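Local atomic coordinates of pyridine nucleotide-disulfide oxidoreductase-like protein (Myceliophthora thermophila, PDB entry 5MQ6), a protein that oxidises ketones, polycyclic ones in particular, to esters or lactones by Baeyer-Villiger insertion of a single oxygen atom, using bound FAD and NADPH. Residues A31-R35 / T447-G451; S303-G309 / T428-L434; L388-D392 / Y420-C424. One frame throughout, in Å; residues are numbered along the deposited sequence.

The three contacts of this chain close like nested brackets, a worked example of how distant segments are brought together. Starting from the N terminus, residues 31-35, just beyond helix 22-31, open contact 1, which closes only when the chain returns at 447-451, after edge strand 442-446 of the five-stranded parallel sheet. Within that span, 303-309 opens contact 2, and within that again 388-392 opens contact 3. They then close in reverse order: 420-424, 428-434, 447-451, so none cross. Contact 3 ties helix 378-406 to the loop ahead of strand 428-429, contact 2 pairs that strand with 305-306, and contact 1 attaches the N-terminal region. Contacts 2 and 3 touch, Gly304 N lying 3.5 Å from Tyr420 OH.

Contact 1 (A31-R35 / T447-G451); sequences AKRFR and TDGKG. With NDP (NADPH dihydro-nicotinamide-adenine-dinucleotide phosphate), chain C.
Two tight beta turns meet here, fastening the N-terminal region to the edge of the Rossmann-type parallel sheet that carries NADPH. Residues 31-35 leave helix 22-31 through a type I turn (Phe34 N to Ala31 O, 3.0 Å); residues 447-451 leave strand 442-446 through a type I' turn (Lys450 N to Thr447 O, 2.7 Å), with Asp448 at phi/psi 49/40 and Gly449 at 83/-2. The nearest CA atoms are those of Arg33 and Gly449, 5.1 Å apart. The example shows how a glycine permits such closeness: a CB on Gly449 would sit 3.2 Å from Lys32 CB and would also jam against the preceding carbonyl. Lys32, trans from chi2 onward, reaches out to a salt bridge, its NZ 3.2 Å from Asp448 OD1 in a weak hydrogen bond; the same NZ shares Glu29 with Arg33. Arg33 CB lies 3.3 Å from Gly449 O, and with chi1 p its guanidinium sets one face over Gly449 CA, while its polar end pairs with Glu29 and with Thr301, an NADPH-binding residue. Arg35 (chi1 m) curls its end back, NH2 3.6 Å from Lys450 O. The second turn leads straight to the cofactor: Gly451 N donates to Thr447 OG1 at 2.7 Å, and Gly451 CA lies 3.4 Å from N1A of the NADPH adenine.

Contact 2 (S303-G309 / T428-L434); sequences SGVWWRG and TFSDEYL
A two-stranded parallel sheet, 305-306 beside 428-429, shows how a minimal ladder is extended by side chains. Val305 pairs with Thr428 (CA to CA 5.1 Å) and Trp306 with Phe429 (4.7 Å). Trp306 N donates to Thr428 O at 3.0 Å, and Ser430 N to Trp306 O at 2.9 Å. Just ahead of the Val305 pair, Gly304 O accepts from Thr428 OG1 (chi1 p) at 3.1 Å. Val305 (t) shares its face with Thr428 and packs CG2 on Tyr433 CD2, 3.9 Å. Ser430 (t) forms an ST turn and ST motif, its OG accepting from Glu432 N (3.1 Å) and Tyr433 N (3.0 Å). Phe429 (m) receives Arg308 (t, p, m): CZ lies 3.5 Å from Phe429 CB and NH2 stands over the ring. Trp306 (t) and Trp307 (p) both direct NE1 to Glu358. The pair touches the walls of both cofactor sites: Ser303 OG bonds the carbonyl of Thr277, an NADPH-binding residue, and Arg308 NH1 that of Asp133, an FAD-binding residue. Asp431 (m) closes the far end with its carboxylate: OD1 accepts from Arg308 N at 3.0 Å, OD2 from Gly309 N at 2.7 Å.

Contact 3 (L388-D392 / Y420-C424); sequences LYKLD and YPTWC
Helix 378-406 holds the loop 420-424 through an apolar patch and a polar one. Leu388 begins the apolar patch, its CB 3.8 Å from Trp423 CH2. Tyr389 (chi1 m) follows with a ring that leans in: Trp423 (chi1 p) presents its edge to the face of Tyr389 in a T-shaped stack, six-membered ring centroids 5.1 Å apart and planes at 83°, while Tyr389 CE2 touches Pro421 CG at 3.7 Å. One turn after Leu388, Asp392 (chi1 t) supplies the polar patch: OD2 accepts from Thr422 N at 3.0 Å and OD1 from Thr422 OG1 at 2.6 Å, where the CA atoms of Asp392 and Pro421 come within 6.7 Å. Beyond Pro421, 422-424 take helical backbone angles without the regular bonds, though Cys424 N is bonded to Pro421 O at 3.0 Å. Bidentate carboxylate and edge-to-face pair together fix a helix-to-loop junction leading into the Cys424-Cys596 disulfide and the adjoining NADPH-binding Lys425.

Contact 1 (A31-R35 / T447-G451)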
loop_
_atom_site.group_PDB
_atom_site.type_symbol
_atom_site.label_atom_id
_atom_site.label_comp_id
_atom_site.label_asym_id
_atom_site.label_seq_id
_atom_site.Cartn_x
_atom_site.Cartn_y
_atom_site.Cartn_z
ATOM N N ALA A 31 8.370 -9.299 22.101
ATOM C CA ALA A 31 8.942 -10.651 22.294
ATOM C C ALA A 31 7.871 -11.707 22.210
ATOM O O ALA A 31 8.038 -12.750 21.561
ATOM C CB ALA A 31 9.605 -10.756 23.662
ATOM N N LYS A 32 6.777 -11.425 22.902
ATOM C CA LYS A 32 5.591 -12.240 22.835
ATOM C C LYS A 32 5.287 -12.728 21.433
ATOM O O LYS A 32 4.785 -13.822 21.288
ATOM C CB LYS A 32 4.383 -11.474 23.312
ATOM C CG LYS A 32 4.104 -11.679 24.765
ATOM C CD LYS A 32 2.810 -11.049 25.126
ATOM C CE LYS A 32 2.563 -11.277 26.589
ATOM N NZ LYS A 32 1.587 -10.270 27.059
ATOM N N ARG A 33 5.562 -11.931 20.398
ATOM C CA ARG A 33 5.228 -12.363 19.034
ATOM C C ARG A 33 6.384 -12.565 18.041
ATOM O O ARG A 33 6.191 -12.573 16.820
ATOM C CB ARG A 33 4.097 -11.511 18.493
ATOM C CG ARG A 33 4.282 -10.037 18.512
ATOM C CD ARG A 33 2.941 -9.406 18.851
ATOM N NE ARG A 33 2.824 -9.151 20.252
ATOM C CZ ARG A 33 1.714 -8.790 20.925
ATOM N NH1 ARG A 33 0.530 -8.687 20.385
ATOM N NH2 ARG A 33 1.811 -8.556 22.224
ATOM N N PHE A 34 7.570 -12.818 18.576
ATOM C CA PHE A 34 8.661 -13.289 17.739
ATOM C C PHE A 34 8.227 -14.634 17.149
ATOM O O PHE A 34 7.849 -15.553 17.867
ATOM C CB PHE A 34 9.992 -13.401 18.501
ATOM C CG PHE A 34 11.051 -14.163 17.745
ATOM C CD1 PHE A 34 11.781 -13.546 16.714
ATOM C CD2 PHE A 34 11.300 -15.516 18.028
ATOM C CE1 PHE A 34 12.747 -14.255 16.003
ATOM C CE2 PHE A 34 12.275 -16.221 17.319
ATOM C CZ PHE A 34 12.995 -15.589 16.310
ATOM N N ARG A 35 8.214 -14.687 15.826
ATOM C CA ARG A 35 8.042 -15.914 15.063
ATOM C C ARG A 35 9.375 -16.181 14.351
ATOM O O ARG A 35 9.797 -15.364 13.509
ATOM C CB ARG A 35 6.868 -15.822 14.048
ATOM C CG ARG A 35 5.450 -16.030 14.594
ATOM C CD ARG A 35 5.495 -17.044 15.726
ATOM N NE ARG A 35 4.281 -17.777 16.067
ATOM C CZ ARG A 35 4.197 -18.593 17.126
ATOM N NH1 ARG A 35 5.248 -18.778 17.947
ATOM N NH2 ARG A 35 3.059 -19.230 17.384
ATOM N N THR A 447 -5.174 -13.592 21.651
ATOM C CA THR A 447 -4.356 -14.785 21.528
ATOM C C THR A 447 -3.010 -14.616 22.182
ATOM O O THR A 447 -2.066 -15.344 21.851
ATOM C CB THR A 447 -4.099 -15.168 20.069
ATOM O OG1 THR A 447 -3.358 -14.128 19.459
ATOM C CG2 THR A 447 -5.373 -15.374 19.325
ATOM N N ASP A 448 -2.912 -13.627 23.066
ATOM C CA ASP A 448 -1.693 -13.302 23.800
ATOM C C ASP A 448 -0.474 -13.187 22.932
ATOM O O ASP A 448 0.581 -13.622 23.328
ATOM C CB ASP A 448 -1.479 -14.362 24.878
ATOM C CG ASP A 448 -0.685 -13.863 26.057
ATOM O OD1 ASP A 448 -0.314 -12.655 26.147
ATOM O OD2 ASP A 448 -0.440 -14.720 26.922
ATOM N N GLY A 449 -0.617 -12.598 21.752
ATOM C CA GLY A 449 0.510 -12.410 20.862
ATOM C C GLY A 449 0.815 -13.626 20.021
ATOM O O GLY A 449 1.709 -13.608 19.176
ATOM N N LYS A 450 0.055 -14.691 20.231
ATOM C CA LYS A 450 0.409 -15.994 19.706
ATOM C C LYS A 450 -0.314 -16.268 18.366
ATOM O O LYS A 450 0.221 -16.955 17.538
ATOM C CB LYS A 450 0.063 -17.046 20.777
ATOM C CG LYS A 450 1.011 -18.226 20.971
ATOM C CD LYS A 450 0.425 -19.249 21.998
ATOM C CE LYS A 450 0.706 -20.733 21.680
ATOM N NZ LYS A 450 -0.550 -21.568 21.606
ATOM N N GLY A 451 -1.503 -15.683 18.168
ATOM C CA GLY A 451 -2.355 -15.913 17.001
ATOM C C GLY A 451 -3.275 -17.102 17.160
ATOM O O GLY A 451 -3.192 -17.817 18.144
HETATM P PA NDP C . -3.065 -5.992 8.181
HETATM O O1A NDP C . -1.898 -6.865 7.603
HETATM O O2A NDP C . -2.878 -4.564 8.629
HETATM O O5B NDP C . -3.768 -6.874 9.325
HETATM C C5B NDP C . -3.837 -8.285 9.285
HETATM C C4B NDP C . -4.307 -8.656 10.677
HETATM O O4B NDP C . -4.398 -10.101 10.797
HETATM C C3B NDP C . -3.341 -8.144 11.750
HETATM O O3B NDP C . -4.095 -7.483 12.783
HETATM C C2B NDP C . -2.668 -9.436 12.161
HETATM O O2B NDP C . -2.094 -9.414 13.501
HETATM C C1B NDP C . -3.777 -10.450 11.997
HETATM N N9A NDP C . -3.237 -11.810 11.952
HETATM C C8A NDP C . -2.249 -12.309 11.141
HETATM N N7A NDP C . -2.000 -13.603 11.423
HETATM C C5A NDP C . -2.855 -13.892 12.437
HETATM C C6A NDP C . -3.102 -15.081 13.243
HETATM N N6A NDP C . -2.385 -16.166 12.981
HETATM N N1A NDP C . -4.052 -15.006 14.199
HETATM C C2A NDP C . -4.781 -13.876 14.468
HETATM N N3A NDP C . -4.613 -12.727 13.794
HETATM C C4A NDP C . -3.665 -12.717 12.792
HETATM O O3 NDP C . -4.249 -5.903 7.116
HETATM P PN NDP C . -5.476 -4.824 6.934
HETATM O O1N NDP C . -6.297 -5.370 5.723
HETATM O O2N NDP C . -6.233 -4.616 8.227
HETATM O O5D NDP C . -4.757 -3.429 6.541
HETATM C C5D NDP C . -3.791 -3.442 5.435
HETATM C C4D NDP C . -3.473 -2.035 4.962
HETATM O O4D NDP C . -4.610 -1.453 4.286
HETATM C C3D NDP C . -3.326 -1.100 6.165
HETATM O O3D NDP C . -2.152 -1.318 7.036
HETATM C C2D NDP C . -3.583 0.281 5.526
HETATM O O2D NDP C . -2.413 0.744 4.775
HETATM C C1D NDP C . -4.812 -0.038 4.676
HETATM P P2B NDP C . -0.551 -8.953 13.690
HETATM O O1X NDP C . 0.215 -9.709 12.594
HETATM O O2X NDP C . -0.072 -9.452 15.036
HETATM O O3X NDP C . -0.539 -7.418 13.672
#

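Contact 2 (S303-G309 / T428-L434)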
loop_
_atom_site.group_PDB
_atom_site.type_symbol
_atom_site.label_atom_id
_atom_site.label_comp_id
_atom_site.label_asym_id
_atom_site.label_seq_id
_atom_site.Cartn_x
_atom_site.Cartn_y
_atom_site.Cartn_z
ATOM N N SER A 303 -4.553 -2.883 17.333
ATOM C CA SER A 303 -4.228 -1.553 16.743
ATOM C C SER A 303 -4.328 -0.426 17.777
ATOM O O SER A 303 -5.150 -0.471 18.737
ATOM C CB SER A 303 -5.185 -1.208 15.585
ATOM O OG SER A 303 -4.815 -1.922 14.389
ATOM N N GLY A 304 -3.485 0.578 17.593
ATOM C CA GLY A 304 -3.702 1.834 18.228
ATOM C C GLY A 304 -4.713 2.639 17.437
ATOM O O GLY A 304 -4.456 3.104 16.352
ATOM N N VAL A 305 -5.864 2.796 18.024
ATOM C CA VAL A 305 -7.011 3.349 17.423
ATOM C C VAL A 305 -7.231 4.786 17.887
ATOM O O VAL A 305 -7.602 5.051 19.036
ATOM C CB VAL A 305 -8.228 2.470 17.729
ATOM C CG1 VAL A 305 -9.474 3.050 17.031
ATOM C CG2 VAL A 305 -7.956 1.075 17.255
ATOM N N TRP A 306 -6.998 5.706 16.983
ATOM C CA TRP A 306 -7.141 7.144 17.298
ATOM C C TRP A 306 -8.477 7.635 16.755
ATOM O O TRP A 306 -9.234 6.844 16.221
ATOM C CB TRP A 306 -5.907 7.897 16.763
ATOM C CG TRP A 306 -5.610 9.249 17.339
ATOM C CD1 TRP A 306 -5.288 10.346 16.623
ATOM C CD2 TRP A 306 -5.632 9.663 18.741
ATOM N NE1 TRP A 306 -5.058 11.413 17.457
ATOM C CE2 TRP A 306 -5.237 11.034 18.763
ATOM C CE3 TRP A 306 -5.899 9.008 19.970
ATOM C CZ2 TRP A 306 -5.128 11.776 19.947
ATOM C CZ3 TRP A 306 -5.860 9.778 21.157
ATOM C CH2 TRP A 306 -5.452 11.144 21.139
ATOM N N TRP A 307 -8.787 8.910 16.914
ATOM C CA TRP A 307 -10.063 9.422 16.572
ATOM C C TRP A 307 -10.109 9.728 15.068
ATOM O O TRP A 307 -9.084 9.997 14.450
ATOM C CB TRP A 307 -10.375 10.672 17.364
ATOM C CG TRP A 307 -9.398 11.848 17.118
ATOM C CD1 TRP A 307 -8.248 12.072 17.767
ATOM C CD2 TRP A 307 -9.555 12.920 16.200
ATOM N NE1 TRP A 307 -7.647 13.214 17.309
ATOM C CE2 TRP A 307 -8.427 13.771 16.353
ATOM C CE3 TRP A 307 -10.543 13.269 15.268
ATOM C CZ2 TRP A 307 -8.247 14.912 15.600
ATOM C CZ3 TRP A 307 -10.386 14.409 14.543
ATOM C CH2 TRP A 307 -9.253 15.222 14.691
ATOM N N ARG A 308 -11.321 9.635 14.499
ATOM C CA ARG A 308 -11.540 9.918 13.069
ATOM C C ARG A 308 -12.099 11.292 12.753
ATOM O O ARG A 308 -11.556 12.018 11.878
ATOM C CB ARG A 308 -12.440 8.856 12.471
ATOM C CG ARG A 308 -12.835 9.014 10.995
ATOM C CD ARG A 308 -11.682 8.627 10.116
ATOM N NE ARG A 308 -10.528 9.554 10.275
ATOM C CZ ARG A 308 -9.339 9.383 9.646
ATOM N NH1 ARG A 308 -9.123 8.359 8.790
ATOM N NH2 ARG A 308 -8.365 10.265 9.835
ATOM N N GLY A 309 -13.224 11.668 13.372
ATOM C CA GLY A 309 -13.809 12.920 13.012
ATOM C C GLY A 309 -14.316 13.127 11.585
ATOM O O GLY A 309 -14.053 14.156 10.923
ATOM N N THR A 428 -4.557 3.779 12.820
ATOM C CA THR A 428 -5.966 3.520 12.406
ATOM C C THR A 428 -6.771 4.504 13.120
ATOM O O THR A 428 -6.347 5.027 14.168
ATOM C CB THR A 428 -6.436 2.118 12.791
ATOM O OG1 THR A 428 -6.461 1.996 14.232
ATOM C CG2 THR A 428 -5.464 1.122 12.228
ATOM N N PHE A 429 -7.903 4.868 12.522
ATOM C CA PHE A 429 -8.692 5.974 13.037
ATOM C C PHE A 429 -10.131 5.515 13.009
ATOM O O PHE A 429 -10.577 5.015 11.992
ATOM C CB PHE A 429 -8.512 7.207 12.193
ATOM C CG PHE A 429 -7.066 7.621 11.998
ATOM C CD1 PHE A 429 -6.279 7.020 10.968
ATOM C CD2 PHE A 429 -6.487 8.608 12.783
ATOM C CE1 PHE A 429 -4.962 7.344 10.781
ATOM C CE2 PHE A 429 -5.118 8.934 12.581
ATOM C CZ PHE A 429 -4.377 8.295 11.572
ATOM N N SER A 430 -10.846 5.631 14.136
ATOM C CA SER A 430 -12.213 5.238 14.212
ATOM C C SER A 430 -12.883 5.836 15.451
ATOM O O SER A 430 -12.305 5.810 16.597
ATOM C CB SER A 430 -12.322 3.719 14.305
ATOM O OG SER A 430 -13.720 3.397 14.338
ATOM N N ASP A 431 -14.102 6.344 15.217
ATOM C CA ASP A 431 -15.007 6.774 16.274
ATOM C C ASP A 431 -16.104 5.761 16.644
ATOM O O ASP A 431 -16.946 6.078 17.440
ATOM C CB ASP A 431 -15.623 8.122 15.879
ATOM C CG ASP A 431 -14.590 9.177 15.665
ATOM O OD1 ASP A 431 -13.543 9.130 16.378
ATOM O OD2 ASP A 431 -14.803 10.091 14.808
ATOM N N GLU A 432 -16.046 4.540 16.127
ATOM C CA GLU A 432 -16.981 3.459 16.408
ATOM C C GLU A 432 -16.341 2.125 16.828
ATOM O O GLU A 432 -16.992 1.355 17.442
ATOM C CB GLU A 432 -17.850 3.131 15.198
ATOM C CG GLU A 432 -18.435 4.297 14.421
ATOM C CD GLU A 432 -19.222 3.862 13.146
ATOM O OE1 GLU A 432 -18.983 2.757 12.554
ATOM O OE2 GLU A 432 -20.084 4.649 12.716
ATOM N N TYR A 433 -15.097 1.809 16.466
ATOM C CA TYR A 433 -14.594 0.488 16.708
ATOM C C TYR A 433 -14.461 0.106 18.178
ATOM O O TYR A 433 -14.829 -0.985 18.600
ATOM C CB TYR A 433 -13.217 0.380 16.061
ATOM C CG TYR A 433 -12.436 -0.877 16.297
ATOM C CD1 TYR A 433 -12.760 -2.058 15.640
ATOM C CD2 TYR A 433 -11.337 -0.894 17.198
ATOM C CE1 TYR A 433 -12.007 -3.208 15.855
ATOM C CE2 TYR A 433 -10.537 -2.014 17.393
ATOM C CZ TYR A 433 -10.885 -3.195 16.740
ATOM O OH TYR A 433 -10.097 -4.282 16.938
ATOM N N LEU A 434 -13.873 0.978 18.960
ATOM C CA LEU A 434 -13.633 0.671 20.388
ATOM C C LEU A 434 -14.984 0.490 21.121
ATOM O O LEU A 434 -15.192 -0.532 21.842
ATOM C CB LEU A 434 -12.742 1.752 21.012
ATOM C CG LEU A 434 -11.304 1.760 20.498
ATOM C CD1 LEU A 434 -10.562 2.993 21.004
ATOM C CD2 LEU A 434 -10.568 0.495 20.854
#

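Contact 3 (L388-D392 / Y420-C424)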
loop_
_atom_site.group_PDB
_atom_site.type_symbol
_atom_site.label_atom_id
_atom_site.label_comp_id
_atom_site.label_asym_id
_atom_site.label_seq_id
_atom_site.Cartn_x
_atom_site.Cartn_y
_atom_site.Cartn_z
ATOM N N LEU A 388 13.377 9.845 19.383
ATOM C CA LEU A 388 12.123 9.393 18.773
ATOM C C LEU A 388 11.185 8.788 19.804
ATOM O O LEU A 388 10.006 9.085 19.784
ATOM C CB LEU A 388 12.367 8.380 17.675
ATOM C CG LEU A 388 13.044 8.959 16.442
ATOM C CD1 LEU A 388 13.417 7.798 15.583
ATOM C CD2 LEU A 388 12.104 9.886 15.682
ATOM N N TYR A 389 11.698 7.943 20.690
ATOM C CA TYR A 389 10.877 7.403 21.794
ATOM C C TYR A 389 10.239 8.518 22.685
ATOM O O TYR A 389 9.033 8.447 23.057
ATOM C CB TYR A 389 11.689 6.382 22.616
ATOM C CG TYR A 389 11.627 5.010 22.003
ATOM C CD1 TYR A 389 12.486 4.630 20.995
ATOM C CD2 TYR A 389 10.703 4.094 22.419
ATOM C CE1 TYR A 389 12.405 3.368 20.400
ATOM C CE2 TYR A 389 10.606 2.851 21.826
ATOM C CZ TYR A 389 11.474 2.496 20.824
ATOM O OH TYR A 389 11.375 1.249 20.231
ATOM N N LYS A 390 11.027 9.540 22.993
ATOM C CA LYS A 390 10.528 10.691 23.749
ATOM C C LYS A 390 9.545 11.471 22.942
ATOM O O LYS A 390 8.553 11.886 23.477
ATOM C CB LYS A 390 11.625 11.660 24.182
ATOM C CG LYS A 390 12.580 11.171 25.274
ATOM C CD LYS A 390 13.242 12.372 26.009
ATOM C CE LYS A 390 14.773 12.458 25.899
ATOM N NZ LYS A 390 15.467 11.956 27.121
ATOM N N LEU A 391 9.804 11.682 21.656
ATOM C CA LEU A 391 8.816 12.330 20.822
ATOM C C LEU A 391 7.441 11.632 20.762
ATOM O O LEU A 391 6.367 12.272 20.790
ATOM C CB LEU A 391 9.387 12.467 19.413
ATOM C CG LEU A 391 8.612 13.295 18.409
ATOM C CD1 LEU A 391 8.414 14.741 18.908
ATOM C CD2 LEU A 391 9.381 13.188 17.063
ATOM N N ASP A 392 7.464 10.314 20.703
ATOM C CA ASP A 392 6.239 9.539 20.603
ATOM C C ASP A 392 5.415 9.395 21.876
ATOM O O ASP A 392 4.180 9.094 21.827
ATOM C CB ASP A 392 6.560 8.152 20.117
ATOM C CG ASP A 392 5.353 7.470 19.566
ATOM O OD1 ASP A 392 4.592 8.109 18.823
ATOM O OD2 ASP A 392 5.145 6.282 19.908
ATOM N N TYR A 420 3.376 -0.419 21.587
ATOM C CA TYR A 420 4.497 -0.285 20.685
ATOM C C TYR A 420 4.529 1.155 20.202
ATOM O O TYR A 420 3.494 1.791 20.190
ATOM C CB TYR A 420 4.368 -1.199 19.453
ATOM C CG TYR A 420 3.031 -1.236 18.801
ATOM C CD1 TYR A 420 2.594 -0.222 17.933
ATOM C CD2 TYR A 420 2.176 -2.291 19.027
ATOM C CE1 TYR A 420 1.339 -0.283 17.315
ATOM C CE2 TYR A 420 0.948 -2.377 18.414
ATOM C CZ TYR A 420 0.548 -1.371 17.584
ATOM O OH TYR A 420 -0.667 -1.460 17.093
ATOM N N PRO A 421 5.693 1.641 19.737
ATOM C CA PRO A 421 5.730 2.991 19.168
ATOM C C PRO A 421 4.773 3.166 17.966
ATOM O O PRO A 421 4.553 2.233 17.204
ATOM C CB PRO A 421 7.155 3.119 18.685
ATOM C CG PRO A 421 7.933 2.091 19.419
ATOM C CD PRO A 421 6.995 0.978 19.718
ATOM N N THR A 422 4.206 4.348 17.839
ATOM C CA THR A 422 3.268 4.689 16.793
ATOM C C THR A 422 3.806 4.277 15.397
ATOM O O THR A 422 3.059 3.808 14.561
ATOM C CB THR A 422 2.978 6.219 16.774
ATOM O OG1 THR A 422 2.584 6.711 18.094
ATOM C CG2 THR A 422 1.870 6.528 15.798
ATOM N N TRP A 423 5.095 4.501 15.153
ATOM C CA TRP A 423 5.666 4.147 13.877
ATOM C C TRP A 423 5.737 2.626 13.477
ATOM O O TRP A 423 6.052 2.367 12.336
ATOM C CB TRP A 423 7.024 4.808 13.740
ATOM C CG TRP A 423 8.110 4.236 14.617
ATOM C CD1 TRP A 423 8.795 3.077 14.416
ATOM C CD2 TRP A 423 8.623 4.800 15.835
ATOM N NE1 TRP A 423 9.724 2.914 15.392
ATOM C CE2 TRP A 423 9.649 3.948 16.279
ATOM C CE3 TRP A 423 8.353 5.976 16.553
ATOM C CZ2 TRP A 423 10.394 4.193 17.436
ATOM C CZ3 TRP A 423 9.090 6.234 17.731
ATOM C CH2 TRP A 423 10.122 5.344 18.145
ATOM N N CYS A 424 5.472 1.664 14.369
ATOM C CA CYS A 424 5.651 0.241 14.074
ATOM C C CYS A 424 4.520 -0.420 13.278
ATOM O O CYS A 424 4.704 -1.514 12.776
ATOM C CB CYS A 424 5.820 -0.568 15.371
ATOM S SG CYS A 424 7.338 -0.228 16.267
#